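Local coordinates for glutaredoxin related protein (PDB 4MNN), which probably acts as a thiol-disulfide oxidoreductase of the glutaredoxin family, built as an atypical protein disulfide oxidoreductase on thioredoxin folds, at residues Gln22-Asp27 and Lys47-Val52; Val103-Thr108 and Pro154-Asn159. All coordinates share one frame; numbering follows the deposited sequence.

Contact 1: residues Gln22-Asp27 and Lys47-Val52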
loop_
_atom_site.group_PDB
_atom_site.type_symbol
_atom_site.label_atom_id
_atom_site.label_comp_id
_atom_site.label_asym_id
_atom_site.label_seq_id
_atom_site.Cartn_x
_atom_site.Cartn_y
_atom_site.Cartn_z
ATOM N N GLN A 22 5.812 8.105 -5.143
ATOM C CA GLN A 22 6.432 9.235 -4.465
ATOM C C GLN A 22 6.922 8.632 -3.162
ATOM O O GLN A 22 6.165 7.974 -2.454
ATOM C CB GLN A 22 5.438 10.341 -4.142
ATOM C CG GLN A 22 4.735 10.905 -5.352
ATOM C CD GLN A 22 3.883 12.101 -4.972
ATOM O OE1 GLN A 22 3.227 12.087 -3.937
ATOM N NE2 GLN A 22 3.893 13.130 -5.799
ATOM N N GLN A 23 8.173 8.866 -2.807
ATOM C CA GLN A 23 8.637 8.244 -1.577
ATOM C C GLN A 23 9.633 9.094 -0.847
ATOM O O GLN A 23 10.170 10.013 -1.432
ATOM C CB GLN A 23 9.356 6.936 -1.922
ATOM C CG GLN A 23 10.689 7.131 -2.689
ATOM C CD GLN A 23 11.910 7.310 -1.760
ATOM O OE1 GLN A 23 11.977 6.726 -0.666
ATOM N NE2 GLN A 23 12.881 8.095 -2.206
ATOM N N CYS A 24 9.856 8.784 0.428
ATOM C CA CYS A 24 10.948 9.423 1.141
ATOM C C CYS A 24 11.473 8.475 2.195
ATOM O O CYS A 24 10.750 7.619 2.732
ATOM C CB CYS A 24 10.572 10.760 1.760
ATOM S SG CYS A 24 9.037 10.669 2.678
ATOM N N ASN A 25 12.767 8.606 2.454
ATOM C CA ASN A 25 13.472 7.809 3.430
ATOM C C ASN A 25 13.585 6.323 3.078
ATOM O O ASN A 25 13.813 5.492 3.940
ATOM C CB ASN A 25 12.856 8.022 4.821
ATOM C CG ASN A 25 12.986 9.482 5.313
ATOM O OD1 ASN A 25 13.395 10.388 4.559
ATOM N ND2 ASN A 25 12.622 9.715 6.581
ATOM N N GLY A 26 13.424 5.999 1.803
ATOM C CA GLY A 26 13.599 4.617 1.398
ATOM C C GLY A 26 14.398 4.676 0.117
ATOM O O GLY A 26 14.242 3.822 -0.754
ATOM N N ASP A 27 15.300 5.664 0.034
ATOM C CA ASP A 27 16.058 5.905 -1.200
ATOM C C ASP A 27 16.796 4.709 -1.768
ATOM O O ASP A 27 16.732 4.472 -2.963
ATOM C CB ASP A 27 17.121 7.023 -1.031
ATOM C CG ASP A 27 16.531 8.392 -0.712
ATOM O OD1 ASP A 27 15.290 8.517 -0.605
ATOM O OD2 ASP A 27 17.333 9.360 -0.565
ATOM N N LYS A 47 9.691 10.207 8.948
ATOM C CA LYS A 47 9.599 8.752 8.851
ATOM C C LYS A 47 9.345 8.403 7.377
ATOM O O LYS A 47 8.839 9.200 6.620
ATOM C CB LYS A 47 8.467 8.220 9.730
ATOM C CG LYS A 47 8.720 8.305 11.266
ATOM C CD LYS A 47 7.478 7.789 11.999
ATOM C CE LYS A 47 7.679 7.640 13.502
ATOM N NZ LYS A 47 8.873 6.829 13.820
ATOM N N PRO A 48 9.692 7.198 6.975
ATOM C CA PRO A 48 9.493 6.806 5.579
ATOM C C PRO A 48 8.050 6.646 5.116
ATOM O O PRO A 48 7.138 6.340 5.914
ATOM C CB PRO A 48 10.273 5.478 5.485
ATOM C CG PRO A 48 10.218 4.926 6.875
ATOM C CD PRO A 48 10.379 6.146 7.751
ATOM N N LEU A 49 7.832 6.875 3.825
ATOM C CA LEU A 49 6.517 6.613 3.283
ATOM C C LEU A 49 6.632 6.458 1.797
ATOM O O LEU A 49 7.636 6.858 1.201
ATOM C CB LEU A 49 5.475 7.679 3.658
ATOM C CG LEU A 49 5.076 9.024 3.024
ATOM C CD1 LEU A 49 5.642 10.114 3.898
ATOM C CD2 LEU A 49 5.432 9.130 1.547
ATOM N N VAL A 50 5.623 5.849 1.187
ATOM C CA VAL A 50 5.592 5.692 -0.257
ATOM C C VAL A 50 4.143 5.799 -0.699
ATOM O O VAL A 50 3.262 5.152 -0.132
ATOM C CB VAL A 50 6.187 4.336 -0.740
ATOM C CG1 VAL A 50 5.361 3.184 -0.242
ATOM C CG2 VAL A 50 6.260 4.326 -2.278
ATOM N N LYS A 51 3.913 6.652 -1.694
ATOM C CA LYS A 51 2.587 6.914 -2.259
ATOM C C LYS A 51 2.583 6.352 -3.666
ATOM O O LYS A 51 3.550 6.559 -4.436
ATOM C CB LYS A 51 2.292 8.410 -2.356
ATOM C CG LYS A 51 2.054 9.046 -1.024
ATOM C CD LYS A 51 1.733 10.524 -1.176
ATOM C CE LYS A 51 0.981 11.019 0.045
ATOM N NZ LYS A 51 1.094 12.515 0.134
ATOM N N VAL A 52 1.501 5.667 -4.021
ATOM C CA VAL A 52 1.422 5.058 -5.346
ATOM C C VAL A 52 0.336 5.809 -6.089
ATOM O O VAL A 52 -0.769 5.907 -5.600
ATOM C CB VAL A 52 1.085 3.584 -5.209
ATOM C CG1 VAL A 52 0.765 2.978 -6.586
ATOM C CG2 VAL A 52 2.307 2.866 -4.562
HETATM O O HOH W 1 2.733 14.105 -1.724
#

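Contact 2: residues Val103-Thr108 and Pro154-Asn159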
loop_
_atom_site.group_PDB
_atom_site.type_symbol
_atom_site.label_atom_id
_atom_site.label_comp_id
_atom_site.label_asym_id
_atom_site.label_seq_id
_atom_site.Cartn_x
_atom_site.Cartn_y
_atom_site.Cartn_z
ATOM N N VAL A 103 -9.810 4.148 5.309
ATOM C CA VAL A 103 -9.573 2.742 5.601
ATOM C C VAL A 103 -8.086 2.702 5.955
ATOM O O VAL A 103 -7.238 3.033 5.118
ATOM C CB VAL A 103 -9.827 1.813 4.368
ATOM C CG1 VAL A 103 -9.513 0.329 4.748
ATOM C CG2 VAL A 103 -11.277 1.944 3.916
ATOM N N LYS A 104 -7.761 2.351 7.199
ATOM C CA LYS A 104 -6.372 2.241 7.621
ATOM C C LYS A 104 -6.066 0.824 8.020
ATOM O O LYS A 104 -6.765 0.232 8.848
ATOM C CB LYS A 104 -6.070 3.144 8.814
ATOM C CG LYS A 104 -6.257 4.607 8.448
ATOM C CD LYS A 104 -6.073 5.537 9.638
ATOM C CE LYS A 104 -6.211 6.985 9.111
ATOM N NZ LYS A 104 -5.777 7.969 10.095
ATOM N N LEU A 105 -4.998 0.298 7.446
ATOM C CA LEU A 105 -4.563 -1.060 7.747
ATOM C C LEU A 105 -3.236 -0.986 8.492
ATOM O O LEU A 105 -2.309 -0.350 8.012
ATOM C CB LEU A 105 -4.349 -1.854 6.445
ATOM C CG LEU A 105 -3.664 -3.215 6.677
ATOM C CD1 LEU A 105 -4.589 -4.118 7.488
ATOM C CD2 LEU A 105 -3.316 -3.912 5.328
ATOM N N PHE A 106 -3.167 -1.594 9.670
ATOM C CA PHE A 106 -1.930 -1.670 10.423
ATOM C C PHE A 106 -1.325 -3.044 10.216
ATOM O O PHE A 106 -2.017 -4.053 10.321
ATOM C CB PHE A 106 -2.197 -1.425 11.910
ATOM C CG PHE A 106 -2.611 0.014 12.188
ATOM C CD1 PHE A 106 -1.663 0.958 12.550
ATOM C CD2 PHE A 106 -3.916 0.431 11.947
ATOM C CE1 PHE A 106 -2.000 2.298 12.662
ATOM C CE2 PHE A 106 -4.275 1.776 12.051
ATOM C CZ PHE A 106 -3.305 2.706 12.411
ATOM N N VAL A 107 -0.023 -3.064 9.940
ATOM C CA VAL A 107 0.713 -4.305 9.750
ATOM C C VAL A 107 2.077 -4.205 10.441
ATOM O O VAL A 107 2.440 -3.157 10.984
ATOM C CB VAL A 107 1.026 -4.556 8.223
ATOM C CG1 VAL A 107 -0.264 -4.556 7.389
ATOM C CG2 VAL A 107 2.001 -3.461 7.689
ATOM N N THR A 108 2.799 -5.326 10.444
ATOM C CA THR A 108 4.199 -5.377 10.884
ATOM C C THR A 108 4.834 -6.436 9.979
ATOM O O THR A 108 4.122 -7.219 9.355
ATOM C CB THR A 108 4.387 -5.801 12.368
ATOM O OG1 THR A 108 3.957 -7.166 12.549
ATOM C CG2 THR A 108 3.576 -4.884 13.262
ATOM N N PRO A 154 -2.935 -8.377 11.273
ATOM C CA PRO A 154 -3.425 -7.132 10.676
ATOM C C PRO A 154 -4.632 -6.597 11.435
ATOM O O PRO A 154 -5.390 -7.364 12.051
ATOM C CB PRO A 154 -3.827 -7.555 9.257
ATOM C CG PRO A 154 -4.276 -8.991 9.459
ATOM C CD PRO A 154 -3.175 -9.518 10.361
ATOM N N LYS A 155 -4.824 -5.277 11.386
ATOM C CA LYS A 155 -5.982 -4.666 12.036
ATOM C C LYS A 155 -6.448 -3.525 11.115
ATOM O O LYS A 155 -5.642 -2.691 10.731
ATOM C CB LYS A 155 -5.598 -4.101 13.417
ATOM C CG LYS A 155 -6.825 -3.500 14.165
ATOM C CD LYS A 155 -7.949 -4.552 14.368
ATOM C CE LYS A 155 -9.203 -3.927 15.018
ATOM N NZ LYS A 155 -10.388 -4.892 15.087
ATOM N N ILE A 156 -7.732 -3.511 10.745
ATOM C CA ILE A 156 -8.230 -2.462 9.856
ATOM C C ILE A 156 -9.104 -1.534 10.682
ATOM O O ILE A 156 -9.916 -1.991 11.506
ATOM C CB ILE A 156 -9.122 -3.031 8.713
ATOM C CG1 ILE A 156 -8.370 -4.124 7.927
ATOM C CG2 ILE A 156 -9.521 -1.908 7.782
ATOM C CD1 ILE A 156 -9.303 -4.937 6.935
ATOM N N ILE A 157 -8.901 -0.244 10.473
ATOM C CA ILE A 157 -9.675 0.802 11.147
ATOM C C ILE A 157 -10.460 1.530 10.059
ATOM O O ILE A 157 -9.889 1.993 9.076
ATOM C CB ILE A 157 -8.740 1.832 11.862
ATOM C CG1 ILE A 157 -7.854 1.114 12.881
ATOM C CG2 ILE A 157 -9.601 2.958 12.528
ATOM C CD1 ILE A 157 -8.605 0.429 14.016
ATOM N N PHE A 158 -11.777 1.586 10.208
ATOM C CA PHE A 158 -12.615 2.296 9.249
ATOM C C PHE A 158 -13.126 3.633 9.852
ATOM O O PHE A 158 -13.519 3.669 11.017
ATOM C CB PHE A 158 -13.837 1.443 8.879
ATOM C CG PHE A 158 -13.486 0.106 8.271
ATOM C CD1 PHE A 158 -13.319 -1.018 9.071
ATOM C CD2 PHE A 158 -13.348 -0.021 6.903
ATOM C CE1 PHE A 158 -13.022 -2.265 8.513
ATOM C CE2 PHE A 158 -13.050 -1.252 6.318
ATOM C CZ PHE A 158 -12.886 -2.387 7.126
ATOM N N ASN A 159 -13.105 4.688 9.047
ATOM C CA ASN A 159 -13.570 6.022 9.430
ATOM C C ASN A 159 -12.946 6.509 10.726
ATOM O O ASN A 159 -13.589 7.252 11.481
ATOM C CB ASN A 159 -15.107 6.026 9.522
ATOM C CG ASN A 159 -15.755 5.659 8.198
ATOM O OD1 ASN A 159 -15.548 6.339 7.194
ATOM N ND2 ASN A 159 -16.519 4.561 8.178
#

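Contact 1: residues Gln22-Asp27 and Lys47-Val52
Q22 and K51 face each other as an antiparallel hydrogen-bonded pair, and their side chains cross obliquely. OE1 of Q22 lies 3.5 Å from CD of K51. A water joins their ends: it donates to Q22 OE1 and accepts from K51 NZ. NE2 of Q22 is bonded to E40.

C24 and L49 lie on the same face of the sheet as Q22 and K51. With chi1 at 48°, SG of C24 sits between the backbone N and the carbonyl carbon, where CD1 of L49 meets it at 3.6 Å. The same sulfur forms the disulfide with C45, which is not of the CxxC type. Past the strand end, CB of N25 packs on CB of P48 at 3.7 Å, and N25 ND2 bonds to C45 O.

On the opposite face, Q23 and V50 form a non-hydrogen-bonded pair. CB of Q23 lies 3.6 Å from L49 O. A chi2 of 88° turns CD out of line, and the amide ends beside the turn at G26 and D27. Its OE1 accepts from G26 N, the N-cap residue of helix 27-33. Its NE2 donates to D27 OD1 in a straight bond of 2.9 Å, and bonds T41 OG1. An alanine here would probably leave G26 N and D27 OD1 without these mates and the helix start less firmly tied to the strand.

Two backbone bonds join Q22 to K51 and two join C24 to L49. The strands belong to the N-terminal thioredoxin-like domain, flanked by strands 38-41 and 57-63. V52 packs on F74, L78 and I81 of helix 71-83.

Contact 2: residues Val103-Thr108 and Pro154-Asn159
K104 pairs with I157, and F106 with K155, through four backbone hydrogen bonds. The K104 N to I157 O bond is 2.9 Å, and I157 N returns to K104 O at 2.7 Å. F106 N meets K155 O nearly straight (176°). The bond from K155 N to F106 O is longer, 3.2 Å. K155 O also lies at the edge of the F106 ring, in its plane.

The pairing adds strand 155-158 at the sheet margin, antiparallel to strand 101-107, in the C-terminal thioredoxin-like part of the chain. P154 follows a cis peptide bond, as does the cis-proline of the thioredoxin fold. It touches C111 and C114, the disulfide-bonded pair of a CxxC motif.

Apolar contacts form on both faces. V103 and I156 lie side by side, CG1 to CG2 at 3.8 Å. I156 CG2 also sits over one face of the F158 ring, toward its rim. L105 CD1 reaches I156 CG1 at 3.8 Å and P154 CB at 3.9 Å. On the other face, CG of F106 is anti to its carbonyl carbon (chi1 -69°), and CE2 meets I157 CG1 at 3.7 Å, the two side chains lying at a slant.

Among charged groups, K104 NZ forms a salt bridge with D160 and a hydrogen bond with Y148 OH.

In the fold
Both contacts are antiparallel strand pairs in one mixed sheet, but they share no strand and do not touch. Their centres are about 19 Å apart. Contact 1 lies in the N-terminal thioredoxin-like domain and joins strands that each have a further neighbour in the sheet. Contact 2 lies in the C-terminal thioredoxin domain and attaches an outermost strand. Even so, five of its nine touching residues are buried, against three of nine in contact 1. Contact 1 has more polar side-chain chemistry, with glutamine amides, a lysine and a water. Contact 2 is mainly aliphatic and aromatic between its side chains. Contact 1 carries a disulfide cysteine on its own strand; contact 2 meets a disulfide outside both segments, through its cis-proline.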